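Local coordinates for UPF0230 protein TM1468 (Thermotoga maritima, PDB 1VPV) that binds long-chain fatty acids such as palmitate and may take part in lipid transport or fatty acid metabolism, at residues 124-129 with 156-161; 85-90 with 98-103; 141-146 with 292-297; 24-29 with 136-141. All coordinates share one frame; numbering follows the deposited sequence.

Contact 1: 124-129 with 156-161; sequences PVYVVD and EVLKKL
Leu158 reaches from its helix with both methyl groups toward two residues of the strand, Tyr126 and Val128, that lie on the same strand face. The whole contact is apolar. With the aromatic partner, Leu158 CD1 sits 3.8 Å from Tyr126 CD1 and approaches the ring obliquely, near CG and CD1, the part closest to the backbone; the two side chains cross at about a right angle. With the aliphatic partner, Leu158 CD2 comes to 3.3 Å from Val128 CG2, close for two methyl groups, as the side chains run past each other in opposite directions. Leu158 has its CG anti to the carbonyl carbon (chi1 -68°), and the fork beyond CG gives each strand residue its own methyl. The same leucine also touches Leu99 of the adjacent strand, which extends the apolar patch across the sheet. Val127, pointing the other way, packs instead on Tyr111 and Val115 of helix 110-118. Strand 125-129 pairs in parallel with strand 97-102 and has helices 154-166 and 110-118 on its two faces, the layered alpha/beta arrangement of the DegV-like fold.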
loop_
_atom_site.group_PDB
_atom_site.type_symbol
_atom_site.label_atom_id
_atom_site.label_comp_id
_atom_site.label_asym_id
_atom_site.label_seq_id
_atom_site.Cartn_x
_atom_site.Cartn_y
_atom_site.Cartn_z
ATOM N N PRO A 124 -24.810 1.715 -2.398
ATOM C CA PRO A 124 -24.059 0.739 -3.182
ATOM C C PRO A 124 -22.570 0.854 -2.872
ATOM O O PRO A 124 -22.027 1.942 -2.858
ATOM C CB PRO A 124 -24.354 1.118 -4.625
ATOM C CG PRO A 124 -25.344 2.197 -4.612
ATOM C CD PRO A 124 -25.481 2.723 -3.238
ATOM N N VAL A 125 -21.940 -0.259 -2.531
ATOM C CA VAL A 125 -20.527 -0.273 -2.174
ATOM C C VAL A 125 -19.877 -1.272 -3.076
ATOM O O VAL A 125 -20.286 -2.417 -3.128
ATOM C CB VAL A 125 -20.325 -0.705 -0.723
ATOM C CG1 VAL A 125 -18.834 -0.865 -0.398
ATOM C CG2 VAL A 125 -20.999 0.290 0.242
ATOM N N TYR A 126 -18.876 -0.835 -3.814
ATOM C CA TYR A 126 -18.128 -1.715 -4.690
ATOM C C TYR A 126 -16.749 -1.951 -4.097
ATOM O O TYR A 126 -16.011 -1.011 -3.859
ATOM C CB TYR A 126 -18.022 -1.071 -6.047
ATOM C CG TYR A 126 -19.353 -0.960 -6.730
ATOM C CD1 TYR A 126 -19.817 -1.972 -7.557
ATOM C CD2 TYR A 126 -20.142 0.171 -6.577
ATOM C CE1 TYR A 126 -21.044 -1.860 -8.206
ATOM C CE2 TYR A 126 -21.357 0.288 -7.216
ATOM C CZ TYR A 126 -21.807 -0.730 -8.022
ATOM O OH TYR A 126 -23.036 -0.622 -8.640
ATOM N N VAL A 127 -16.412 -3.208 -3.849
ATOM C CA VAL A 127 -15.174 -3.528 -3.188
ATOM C C VAL A 127 -14.215 -4.173 -4.152
ATOM O O VAL A 127 -14.534 -5.183 -4.730
ATOM C CB VAL A 127 -15.377 -4.499 -2.023
ATOM C CG1 VAL A 127 -14.071 -4.558 -1.178
ATOM C CG2 VAL A 127 -16.550 -4.077 -1.160
ATOM N N VAL A 128 -13.043 -3.568 -4.310
ATOM C CA VAL A 128 -12.019 -4.069 -5.212
ATOM C C VAL A 128 -10.856 -4.654 -4.428
ATOM O O VAL A 128 -10.227 -3.953 -3.583
ATOM C CB VAL A 128 -11.496 -2.956 -6.134
ATOM C CG1 VAL A 128 -10.387 -3.480 -7.051
ATOM C CG2 VAL A 128 -12.623 -2.439 -6.969
ATOM N N ASP A 129 -10.622 -5.946 -4.676
ATOM C CA ASP A 129 -9.440 -6.683 -4.207
ATOM C C ASP A 129 -8.238 -6.280 -5.064
ATOM O O ASP A 129 -8.027 -6.861 -6.110
ATOM C CB ASP A 129 -9.652 -8.215 -4.316
ATOM C CG ASP A 129 -8.469 -9.034 -3.692
ATOM O OD1 ASP A 129 -7.501 -8.410 -3.201
ATOM O OD2 ASP A 129 -8.503 -10.298 -3.668
ATOM N N GLU A 156 -17.445 1.651 -15.760
ATOM C CA GLU A 156 -16.277 1.963 -16.578
ATOM C C GLU A 156 -15.018 1.970 -15.728
ATOM O O GLU A 156 -14.013 1.424 -16.131
ATOM C CB GLU A 156 -16.469 3.283 -17.349
ATOM C CG GLU A 156 -17.544 3.148 -18.473
ATOM C CD GLU A 156 -18.000 4.471 -19.125
ATOM O OE1 GLU A 156 -18.023 5.530 -18.461
ATOM O OE2 GLU A 156 -18.379 4.431 -20.328
ATOM N N VAL A 157 -15.076 2.511 -14.517
ATOM C CA VAL A 157 -13.887 2.507 -13.664
ATOM C C VAL A 157 -13.443 1.072 -13.318
ATOM O O VAL A 157 -12.272 0.708 -13.466
ATOM C CB VAL A 157 -14.113 3.313 -12.396
ATOM C CG1 VAL A 157 -12.932 3.167 -11.456
ATOM C CG2 VAL A 157 -14.312 4.764 -12.749
ATOM N N LEU A 158 -14.394 0.253 -12.879
ATOM C CA LEU A 158 -14.065 -1.105 -12.454
ATOM C C LEU A 158 -13.479 -1.929 -13.591
ATOM O O LEU A 158 -12.472 -2.612 -13.396
ATOM C CB LEU A 158 -15.284 -1.774 -11.844
ATOM C CG LEU A 158 -15.672 -1.106 -10.516
ATOM C CD1 LEU A 158 -17.083 -1.491 -10.144
ATOM C CD2 LEU A 158 -14.710 -1.466 -9.367
ATOM N N LYS A 159 -14.051 -1.802 -14.789
ATOM C CA LYS A 159 -13.529 -2.497 -15.975
ATOM C C LYS A 159 -12.087 -2.071 -16.283
ATOM O O LYS A 159 -11.228 -2.951 -16.530
ATOM C CB LYS A 159 -14.420 -2.305 -17.213
ATOM C CG LYS A 159 -14.340 -3.478 -18.193
ATOM C CD LYS A 159 -14.154 -3.056 -19.662
ATOM C CE LYS A 159 -15.448 -2.922 -20.423
ATOM N NZ LYS A 159 -16.126 -4.246 -20.564
ATOM N N LYS A 160 -11.805 -0.759 -16.223
ATOM C CA LYS A 160 -10.450 -0.257 -16.506
ATOM C C LYS A 160 -9.417 -0.651 -15.456
ATOM O O LYS A 160 -8.318 -1.064 -15.823
ATOM C CB LYS A 160 -10.398 1.264 -16.725
ATOM C CG LYS A 160 -9.973 1.677 -18.128
ATOM C CD LYS A 160 -8.512 1.358 -18.439
ATOM C CE LYS A 160 -8.133 1.754 -19.902
ATOM N NZ LYS A 160 -8.825 0.933 -20.909
ATOM N N LEU A 161 -9.741 -0.523 -14.171
ATOM C CA LEU A 161 -8.834 -1.030 -13.104
ATOM C C LEU A 161 -8.494 -2.479 -13.342
ATOM O O LEU A 161 -7.324 -2.866 -13.253
ATOM C CB LEU A 161 -9.447 -0.932 -11.717
ATOM C CG LEU A 161 -9.849 0.449 -11.197
ATOM C CD1 LEU A 161 -10.297 0.284 -9.758
ATOM C CD2 LEU A 161 -8.730 1.494 -11.292
#

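Contact 2: 85-90 with 98-103; sequences KRYLKY and VLVLTL
Tyr87 and Tyr90, one helical turn apart, pack on Val98 and Val100, alternate residues of the strand that turn their side chains to the same face. Tyr90 receives Val98 at its ring edge: CD2 lies 3.7 Å from Val98 CG2, close to the ring plane, and the two side chains cross at about a right angle. Tyr87 reaches further along the strand. Its CG is anti to the carbonyl carbon (chi1 -64°), and the outer part of the ring comes down obliquely on Val100, with CE1 3.8 Å from Val100 CG2. Val98 CG1 is more loosely placed beside the same ring, 4.4 Å from Tyr87 CD1.

The next shell surrounds the rings and ties down their hydroxyls. The carbonyl oxygen of Arg86 stands 3.1 Å above the plane of Tyr90, offset toward the rim, while the Tyr90 hydroxyl is hydrogen-bonded to Asp36, whose carboxylate also pairs with Arg86. The buried hydroxyl of Tyr87 is satisfied by the backbone oxygen of Ala114 in helix 110-118. Val98 and Val100 are held in turn by backbone bonds to Pro124 and Tyr126, and Val125 touches Tyr87 as well as both valines. Further along, Leu103 touches the bound palmitic acid.

The axes of the short segments, helix 85-90 and strand 98-102, approach to 10.3 Å and run at 147°. A helix packed nearly antiparallel to the strand that follows it, in a sheet where that strand has parallel neighbours 15-20 and 125-129, belongs to the layered alpha/beta architecture of the DegV-like fold.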
loop_
_atom_site.group_PDB
_atom_site.type_symbol
_atom_site.label_atom_id
_atom_site.label_comp_id
_atom_site.label_asym_id
_atom_site.label_seq_id
_atom_site.Cartn_x
_atom_site.Cartn_y
_atom_site.Cartn_z
ATOM N N LYS A 85 -20.002 1.260 9.744
ATOM C CA LYS A 85 -20.095 2.619 10.286
ATOM C C LYS A 85 -19.590 3.658 9.288
ATOM O O LYS A 85 -20.273 4.645 9.045
ATOM C CB LYS A 85 -19.404 2.734 11.654
ATOM C CG LYS A 85 -20.171 1.981 12.761
ATOM C CD LYS A 85 -19.579 2.155 14.163
ATOM N N ARG A 86 -18.428 3.429 8.696
ATOM C CA ARG A 86 -17.932 4.306 7.632
ATOM C C ARG A 86 -18.919 4.424 6.459
ATOM O O ARG A 86 -19.216 5.549 6.015
ATOM C CB ARG A 86 -16.566 3.852 7.088
ATOM C CG ARG A 86 -15.436 3.827 8.097
ATOM C CD ARG A 86 -14.410 4.927 7.881
ATOM N NE ARG A 86 -13.445 4.988 8.994
ATOM C CZ ARG A 86 -12.410 5.818 9.060
ATOM N NH1 ARG A 86 -12.166 6.671 8.083
ATOM N NH2 ARG A 86 -11.602 5.786 10.103
ATOM N N TYR A 87 -19.415 3.291 5.962
ATOM C CA TYR A 87 -20.352 3.301 4.817
ATOM C C TYR A 87 -21.559 4.201 5.099
ATOM O O TYR A 87 -21.952 5.021 4.269
ATOM C CB TYR A 87 -20.871 1.886 4.490
ATOM C CG TYR A 87 -19.820 0.878 4.032
ATOM C CD1 TYR A 87 -18.561 1.279 3.605
ATOM C CD2 TYR A 87 -20.110 -0.491 3.992
ATOM C CE1 TYR A 87 -17.614 0.350 3.165
ATOM C CE2 TYR A 87 -19.170 -1.425 3.537
ATOM C CZ TYR A 87 -17.927 -1.001 3.140
ATOM O OH TYR A 87 -16.994 -1.919 2.704
ATOM N N LEU A 88 -22.137 4.017 6.282
ATOM C CA LEU A 88 -23.282 4.787 6.732
ATOM C C LEU A 88 -22.959 6.256 6.912
ATOM O O LEU A 88 -23.800 7.102 6.601
ATOM C CB LEU A 88 -23.812 4.244 8.046
ATOM C CG LEU A 88 -24.423 2.861 7.918
ATOM C CD1 LEU A 88 -24.760 2.348 9.312
ATOM C CD2 LEU A 88 -25.679 2.869 7.018
ATOM N N LYS A 89 -21.760 6.567 7.401
ATOM C CA LYS A 89 -21.346 7.958 7.505
ATOM C C LYS A 89 -21.298 8.611 6.127
ATOM O O LYS A 89 -21.739 9.748 5.967
ATOM C CB LYS A 89 -20.010 8.089 8.219
ATOM C CG LYS A 89 -19.402 9.499 8.198
ATOM C CD LYS A 89 -18.029 9.464 8.908
ATOM C CE LYS A 89 -16.907 10.093 8.083
ATOM N NZ LYS A 89 -17.057 11.566 7.983
ATOM N N TYR A 90 -20.783 7.891 5.135
ATOM C CA TYR A 90 -20.760 8.393 3.763
ATOM C C TYR A 90 -22.164 8.611 3.227
ATOM O O TYR A 90 -22.412 9.603 2.551
ATOM C CB TYR A 90 -19.961 7.473 2.842
ATOM C CG TYR A 90 -18.552 7.206 3.334
ATOM C CD1 TYR A 90 -17.812 8.173 4.006
ATOM C CD2 TYR A 90 -17.950 5.981 3.106
ATOM C CE1 TYR A 90 -16.501 7.907 4.434
ATOM C CE2 TYR A 90 -16.664 5.715 3.536
ATOM C CZ TYR A 90 -15.947 6.672 4.194
ATOM O OH TYR A 90 -14.672 6.347 4.617
ATOM N N VAL A 98 -19.957 4.168 -2.677
ATOM C CA VAL A 98 -18.642 4.014 -2.048
ATOM C C VAL A 98 -17.825 3.012 -2.855
ATOM O O VAL A 98 -18.303 1.924 -3.178
ATOM C CB VAL A 98 -18.723 3.482 -0.633
ATOM C CG1 VAL A 98 -17.337 3.470 -0.029
ATOM C CG2 VAL A 98 -19.658 4.318 0.215
ATOM N N LEU A 99 -16.608 3.397 -3.191
ATOM C CA LEU A 99 -15.684 2.508 -3.861
ATOM C C LEU A 99 -14.559 2.171 -2.908
ATOM O O LEU A 99 -13.799 3.052 -2.541
ATOM C CB LEU A 99 -15.104 3.187 -5.100
ATOM C CG LEU A 99 -13.984 2.405 -5.813
ATOM C CD1 LEU A 99 -14.523 1.102 -6.391
ATOM C CD2 LEU A 99 -13.352 3.248 -6.910
ATOM N N VAL A 100 -14.432 0.901 -2.535
ATOM C CA VAL A 100 -13.407 0.423 -1.580
ATOM C C VAL A 100 -12.295 -0.366 -2.292
ATOM O O VAL A 100 -12.555 -1.306 -3.031
ATOM C CB VAL A 100 -14.043 -0.526 -0.503
ATOM C CG1 VAL A 100 -13.021 -0.953 0.541
ATOM C CG2 VAL A 100 -15.246 0.118 0.140
ATOM N N LEU A 101 -11.064 0.022 -2.040
ATOM C CA LEU A 101 -9.881 -0.693 -2.529
ATOM C C LEU A 101 -9.134 -1.206 -1.326
ATOM O O LEU A 101 -8.662 -0.417 -0.493
ATOM C CB LEU A 101 -8.949 0.253 -3.324
ATOM C CG LEU A 101 -9.367 0.431 -4.775
ATOM C CD1 LEU A 101 -10.533 1.337 -4.834
ATOM C CD2 LEU A 101 -8.253 0.978 -5.631
ATOM N N THR A 102 -9.055 -2.520 -1.200
ATOM C CA THR A 102 -8.356 -3.130 -0.073
ATOM C C THR A 102 -7.095 -3.793 -0.506
ATOM O O THR A 102 -6.950 -4.207 -1.661
ATOM C CB THR A 102 -9.166 -4.217 0.612
ATOM O OG1 THR A 102 -9.236 -5.381 -0.236
ATOM C CG2 THR A 102 -10.559 -3.701 0.981
ATOM N N LEU A 103 -6.208 -3.967 0.457
ATOM C CA LEU A 103 -5.055 -4.837 0.244
ATOM C C LEU A 103 -5.481 -6.277 -0.144
ATOM O O LEU A 103 -6.609 -6.714 0.096
ATOM C CB LEU A 103 -4.111 -4.820 1.465
ATOM C CG LEU A 103 -4.459 -5.661 2.675
ATOM C CD1 LEU A 103 -3.207 -5.934 3.454
ATOM C CD2 LEU A 103 -5.532 -5.044 3.563
#

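Contact 3: 141-146 with 292-297; sequences ARVARE and GIEVLE
A buried network of charges between the two sheets of the protein contains this contact, in which Arg142 of helix 138-149 faces Glu294 of strand 289-295. The direct salt bridge is long, Arg142 NH2 to Glu294 OE1 being 3.9 Å, and the guanidinium and carboxylate planes are 49° apart. A water closes the gap: it accepts from Arg142 NE at 2.9 Å, lying in the guanidinium plane at its edge, and donates to Glu294 OE1 at 2.7 Å. Glu294 gets there by stretching out fully, with CG anti to the backbone N (chi1 173°) and the chain extended beyond it. Its other oxygen, OE2, rests 3.5 Å from Val143 CG2, a methyl that touches the carboxylate without satisfying it.

That task falls to outside partners: Arg243 pairs with OE1 and Arg164 with OE2, so the carboxylate draws three arginines around it. Helix 138-149 lies between the two sheets, in the layered alpha/beta architecture of the DegV-like fold: Ala141 and Arg145 pack on Ile17 of the first, Val143 on Arg243 of the second. With an alanine in place of Glu294, the arginines would probably be left without their shared negative charge, and the bridging water would probably lose its acceptor.

Second-shell acids share the load. Asp270 takes Arg142 NH1, and Glu146 OE2 pairs with Arg243 NH1. Beyond Glu294 the strand turns a corner at Leu296, where Leu296 and Glu297 both face Lys241 in a classic beta bulge.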
loop_
_atom_site.group_PDB
_atom_site.type_symbol
_atom_site.label_atom_id
_atom_site.label_comp_id
_atom_site.label_asym_id
_atom_site.label_seq_id
_atom_site.Cartn_x
_atom_site.Cartn_y
_atom_site.Cartn_z
ATOM N N ALA A 141 -6.367 4.153 -6.862
ATOM C CA ALA A 141 -7.360 5.075 -6.288
ATOM C C ALA A 141 -7.341 6.425 -6.946
ATOM O O ALA A 141 -8.403 7.004 -7.218
ATOM C CB ALA A 141 -7.141 5.251 -4.812
ATOM N N ARG A 142 -6.144 6.973 -7.128
ATOM C CA ARG A 142 -5.980 8.212 -7.880
ATOM C C ARG A 142 -6.602 8.082 -9.254
ATOM O O ARG A 142 -7.353 8.963 -9.686
ATOM C CB ARG A 142 -4.533 8.586 -8.042
ATOM C CG ARG A 142 -4.329 9.834 -8.912
ATOM C CD ARG A 142 -2.959 10.439 -8.743
ATOM N NE ARG A 142 -1.930 9.453 -9.085
ATOM C CZ ARG A 142 -0.619 9.678 -9.007
ATOM N NH1 ARG A 142 -0.151 10.862 -8.639
ATOM N NH2 ARG A 142 0.234 8.713 -9.324
ATOM N N VAL A 143 -6.284 6.989 -9.925
ATOM C CA VAL A 143 -6.739 6.773 -11.295
ATOM C C VAL A 143 -8.247 6.689 -11.325
ATOM O O VAL A 143 -8.857 7.247 -12.195
ATOM C CB VAL A 143 -6.124 5.482 -11.909
ATOM C CG1 VAL A 143 -6.785 5.149 -13.205
ATOM C CG2 VAL A 143 -4.595 5.660 -12.127
ATOM N N ALA A 144 -8.846 5.993 -10.362
ATOM C CA ALA A 144 -10.288 5.946 -10.270
ATOM C C ALA A 144 -10.866 7.333 -10.107
ATOM O O ALA A 144 -11.933 7.647 -10.666
ATOM C CB ALA A 144 -10.715 5.094 -9.116
ATOM N N ARG A 145 -10.186 8.178 -9.342
ATOM C CA ARG A 145 -10.728 9.529 -9.115
ATOM C C ARG A 145 -10.692 10.321 -10.407
ATOM O O ARG A 145 -11.677 10.961 -10.797
ATOM C CB ARG A 145 -9.938 10.281 -8.031
ATOM C CG ARG A 145 -10.444 11.704 -7.785
ATOM C CD ARG A 145 -11.978 11.736 -7.448
ATOM N NE ARG A 145 -12.224 11.268 -6.077
ATOM C CZ ARG A 145 -13.397 10.857 -5.599
ATOM N NH1 ARG A 145 -14.475 10.820 -6.352
ATOM N NH2 ARG A 145 -13.485 10.462 -4.346
ATOM N N GLU A 146 -9.549 10.260 -11.080
ATOM C CA GLU A 146 -9.338 11.072 -12.266
ATOM C C GLU A 146 -10.379 10.699 -13.296
ATOM O O GLU A 146 -11.021 11.576 -13.864
ATOM C CB GLU A 146 -7.929 10.914 -12.818
ATOM C CG GLU A 146 -6.884 11.440 -11.848
ATOM C CD GLU A 146 -5.469 10.952 -12.175
ATOM O OE1 GLU A 146 -5.277 9.761 -12.516
ATOM O OE2 GLU A 146 -4.540 11.774 -12.087
ATOM N N GLY A 292 5.689 1.900 -4.897
ATOM C CA GLY A 292 4.523 1.521 -5.680
ATOM C C GLY A 292 4.709 2.211 -7.009
ATOM O O GLY A 292 4.978 3.407 -7.039
ATOM N N ILE A 293 4.575 1.465 -8.101
ATOM C CA ILE A 293 4.787 1.981 -9.427
ATOM C C ILE A 293 3.521 1.821 -10.266
ATOM O O ILE A 293 2.899 0.764 -10.229
ATOM C CB ILE A 293 5.916 1.190 -10.153
ATOM C CG1 ILE A 293 7.252 1.274 -9.396
ATOM C CG2 ILE A 293 6.053 1.636 -11.567
ATOM C CD1 ILE A 293 7.968 2.549 -9.506
ATOM N N GLU A 294 3.162 2.880 -11.012
ATOM C CA GLU A 294 2.152 2.858 -12.077
ATOM C C GLU A 294 2.819 3.082 -13.420
ATOM O O GLU A 294 3.407 4.136 -13.677
ATOM C CB GLU A 294 1.085 3.948 -11.898
ATOM C CG GLU A 294 0.098 4.061 -13.115
ATOM C CD GLU A 294 -0.807 5.311 -13.090
ATOM O OE1 GLU A 294 -0.674 6.125 -12.135
ATOM O OE2 GLU A 294 -1.652 5.488 -14.025
ATOM N N VAL A 295 2.683 2.107 -14.300
ATOM C CA VAL A 295 3.148 2.258 -15.675
ATOM C C VAL A 295 2.028 2.940 -16.486
ATOM O O VAL A 295 0.918 2.423 -16.591
ATOM C CB VAL A 295 3.502 0.885 -16.300
ATOM C CG1 VAL A 295 4.113 1.033 -17.689
ATOM C CG2 VAL A 295 4.454 0.125 -15.393
ATOM N N LEU A 296 2.328 4.112 -17.025
ATOM C CA LEU A 296 1.428 4.815 -17.942
ATOM C C LEU A 296 1.616 4.394 -19.385
ATOM O O LEU A 296 0.669 4.342 -20.143
ATOM C CB LEU A 296 1.676 6.314 -17.856
ATOM C CG LEU A 296 1.549 6.906 -16.461
ATOM C CD1 LEU A 296 2.118 8.304 -16.441
ATOM C CD2 LEU A 296 0.095 6.921 -16.065
ATOM N N GLU A 297 2.853 4.120 -19.761
ATOM C CA GLU A 297 3.214 3.837 -21.151
ATOM C C GLU A 297 4.512 3.061 -21.112
ATOM O O GLU A 297 5.475 3.523 -20.498
ATOM C CB GLU A 297 3.424 5.151 -21.914
ATOM C CG GLU A 297 3.517 5.000 -23.419
ATOM C CD GLU A 297 3.626 6.342 -24.184
ATOM O OE1 GLU A 297 3.382 7.437 -23.618
ATOM O OE2 GLU A 297 3.942 6.295 -25.388
HETATM O O HOH W 1 -2.210 6.750 -10.007
#

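Contact 4: 24-29 with 136-141; sequences DVPFSW and AIPLPA
Pro138 is the bump of this contact; the hollow is shaped by Val25, Pro26 and Trp29. The CG of Pro138 points at the backbone, 3.9 Å from Val25 CA, while its CB meets the side chains around. Pro26 CD lies 4.1 Å from that CB, the two proline rings crossing at a slant. From its side chain Val25 adds one methyl: with CG1 set between the backbone N and the carbonyl carbon (chi1 68°), CG2 is the branch left to reach Pro138 CB, at 4.2 Å.

The far wall is the six-membered end of the indole. Trp29 CZ3 is 3.8 Å from Pro138 CB, and the same corner of the ring lies 3.7 Å from Pro138 O, which sits at the ring edge and in its plane. The hollow itself is braced from within, because Pro26 CG stands 3.8 Å above the indole, over its centre, and Trp29 N bonds back to Pro26 O. Tyr33 makes an edge-to-face contact with the same tryptophan.

At the other end Asp24 turns its carboxylate to Ser134 and to the backbone N of Gly277. The side chain of Asp24 is about 6 Å from the bound palmitic acid.

Strands of the second sheet line the surroundings: Ile245 of strand 241-248 touches Pro26, Trp29, Pro138 and Leu139, and Ile272 of strand 267-275 touches Pro26 and Trp29. The loop after strand 15-20 and residues 136-141, which lead into helix 138-149, thus meet against that sheet.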
loop_
_atom_site.group_PDB
_atom_site.type_symbol
_atom_site.label_atom_id
_atom_site.label_comp_id
_atom_site.label_asym_id
_atom_site.label_seq_id
_atom_site.Cartn_x
_atom_site.Cartn_y
_atom_site.Cartn_z
ATOM N N ASP A 24 -1.116 3.020 2.992
ATOM C CA ASP A 24 -0.089 4.034 3.249
ATOM C C ASP A 24 -0.285 5.216 2.291
ATOM O O ASP A 24 0.652 5.656 1.610
ATOM C CB ASP A 24 1.316 3.439 3.065
ATOM C CG ASP A 24 1.602 2.270 3.995
ATOM O OD1 ASP A 24 0.996 2.205 5.091
ATOM O OD2 ASP A 24 2.475 1.417 3.641
ATOM N N VAL A 25 -1.517 5.705 2.231
ATOM C CA VAL A 25 -1.910 6.760 1.305
ATOM C C VAL A 25 -1.222 8.082 1.648
ATOM O O VAL A 25 -1.168 8.468 2.835
ATOM C CB VAL A 25 -3.480 6.944 1.263
ATOM C CG1 VAL A 25 -4.020 7.495 2.583
ATOM C CG2 VAL A 25 -3.899 7.833 0.080
ATOM N N PRO A 26 -0.678 8.788 0.629
ATOM C CA PRO A 26 0.019 10.060 0.942
ATOM C C PRO A 26 -0.909 11.023 1.642
ATOM O O PRO A 26 -2.094 11.075 1.303
ATOM C CB PRO A 26 0.445 10.575 -0.427
ATOM C CG PRO A 26 0.505 9.298 -1.299
ATOM C CD PRO A 26 -0.646 8.481 -0.808
ATOM N N PHE A 27 -0.422 11.759 2.632
ATOM C CA PHE A 27 -1.360 12.540 3.459
ATOM C C PHE A 27 -2.196 13.479 2.607
ATOM O O PHE A 27 -3.398 13.586 2.830
ATOM C CB PHE A 27 -0.640 13.276 4.617
ATOM C CG PHE A 27 0.042 12.329 5.565
ATOM C CD1 PHE A 27 -0.709 11.417 6.303
ATOM C CD2 PHE A 27 1.425 12.274 5.652
ATOM C CE1 PHE A 27 -0.085 10.479 7.135
ATOM C CE2 PHE A 27 2.061 11.351 6.503
ATOM C CZ PHE A 27 1.298 10.455 7.236
ATOM N N SER A 28 -1.572 14.142 1.626
ATOM C CA SER A 28 -2.233 15.224 0.896
ATOM C C SER A 28 -3.300 14.719 -0.056
ATOM O O SER A 28 -4.199 15.462 -0.434
ATOM C CB SER A 28 -1.214 16.072 0.131
ATOM O OG SER A 28 -0.323 15.263 -0.617
ATOM N N TRP A 29 -3.214 13.459 -0.454
ATOM C CA TRP A 29 -4.154 12.904 -1.403
ATOM C C TRP A 29 -5.484 12.657 -0.775
ATOM O O TRP A 29 -6.466 12.441 -1.488
ATOM C CB TRP A 29 -3.664 11.592 -1.943
ATOM C CG TRP A 29 -2.512 11.706 -2.875
ATOM C CD1 TRP A 29 -1.659 12.755 -3.015
ATOM C CD2 TRP A 29 -2.073 10.700 -3.772
ATOM N NE1 TRP A 29 -0.720 12.477 -3.963
ATOM C CE2 TRP A 29 -0.947 11.216 -4.449
ATOM C CE3 TRP A 29 -2.536 9.406 -4.083
ATOM C CZ2 TRP A 29 -0.267 10.495 -5.417
ATOM C CZ3 TRP A 29 -1.877 8.680 -5.041
ATOM C CH2 TRP A 29 -0.735 9.223 -5.704
ATOM N N ALA A 136 1.409 0.939 -3.350
ATOM C CA ALA A 136 0.866 0.620 -4.650
ATOM C C ALA A 136 -0.651 0.828 -4.695
ATOM O O ALA A 136 -1.177 1.106 -5.747
ATOM C CB ALA A 136 1.223 -0.771 -5.048
ATOM N N ILE A 137 -1.345 0.706 -3.565
ATOM C CA ILE A 137 -2.816 0.749 -3.552
ATOM C C ILE A 137 -3.411 2.105 -3.924
ATOM O O ILE A 137 -4.444 2.155 -4.605
ATOM C CB ILE A 137 -3.400 0.293 -2.194
ATOM C CG1 ILE A 137 -3.348 -1.225 -2.093
ATOM C CG2 ILE A 137 -4.894 0.773 -2.004
ATOM C CD1 ILE A 137 -3.393 -1.726 -0.674
ATOM N N PRO A 138 -2.801 3.206 -3.464
ATOM C CA PRO A 138 -3.332 4.516 -3.843
ATOM C C PRO A 138 -3.234 4.846 -5.329
ATOM O O PRO A 138 -3.925 5.755 -5.805
ATOM C CB PRO A 138 -2.460 5.500 -3.052
ATOM C CG PRO A 138 -1.769 4.671 -2.015
ATOM C CD PRO A 138 -1.655 3.311 -2.560
ATOM N N LEU A 139 -2.355 4.159 -6.046
ATOM C CA LEU A 139 -2.161 4.435 -7.471
ATOM C C LEU A 139 -3.474 4.184 -8.205
ATOM O O LEU A 139 -4.002 5.101 -8.812
ATOM C CB LEU A 139 -0.965 3.644 -8.074
ATOM C CG LEU A 139 0.415 4.001 -7.514
ATOM C CD1 LEU A 139 1.473 3.034 -7.929
ATOM C CD2 LEU A 139 0.806 5.407 -7.900
ATOM N N PRO A 140 -4.042 2.973 -8.095
ATOM C CA PRO A 140 -5.401 2.765 -8.654
ATOM C C PRO A 140 -6.529 3.636 -8.073
ATOM O O PRO A 140 -7.536 3.842 -8.747
ATOM C CB PRO A 140 -5.672 1.277 -8.405
ATOM C CG PRO A 140 -4.677 0.838 -7.406
ATOM C CD PRO A 140 -3.484 1.733 -7.545
ATOM N N ALA A 141 -6.367 4.153 -6.862
ATOM C CA ALA A 141 -7.360 5.075 -6.288
ATOM C C ALA A 141 -7.341 6.425 -6.946
ATOM O O ALA A 141 -8.403 7.004 -7.218
ATOM C CB ALA A 141 -7.141 5.251 -4.812
#

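From the N terminus, residues 24-29 open the longest loop but one, which contact 4 closes at 136-141. Contact 2 opens and closes wholly within it, a short return from helix 80-92 to strand 97-102. Contact 1 starts at 124-129, before contact 4 has closed, and ends at 156-161, after contact 3 has begun, so it crosses both. Contact 3 follows contact 4 in series, sharing Ala141, and spans 145 residues to reach strand 289-295. Contacts 1 and 2 meet on neighbouring strands of the first sheet and dress its opposite faces; contacts 3 and 4 use helix 138-149 to tie that sheet to the second.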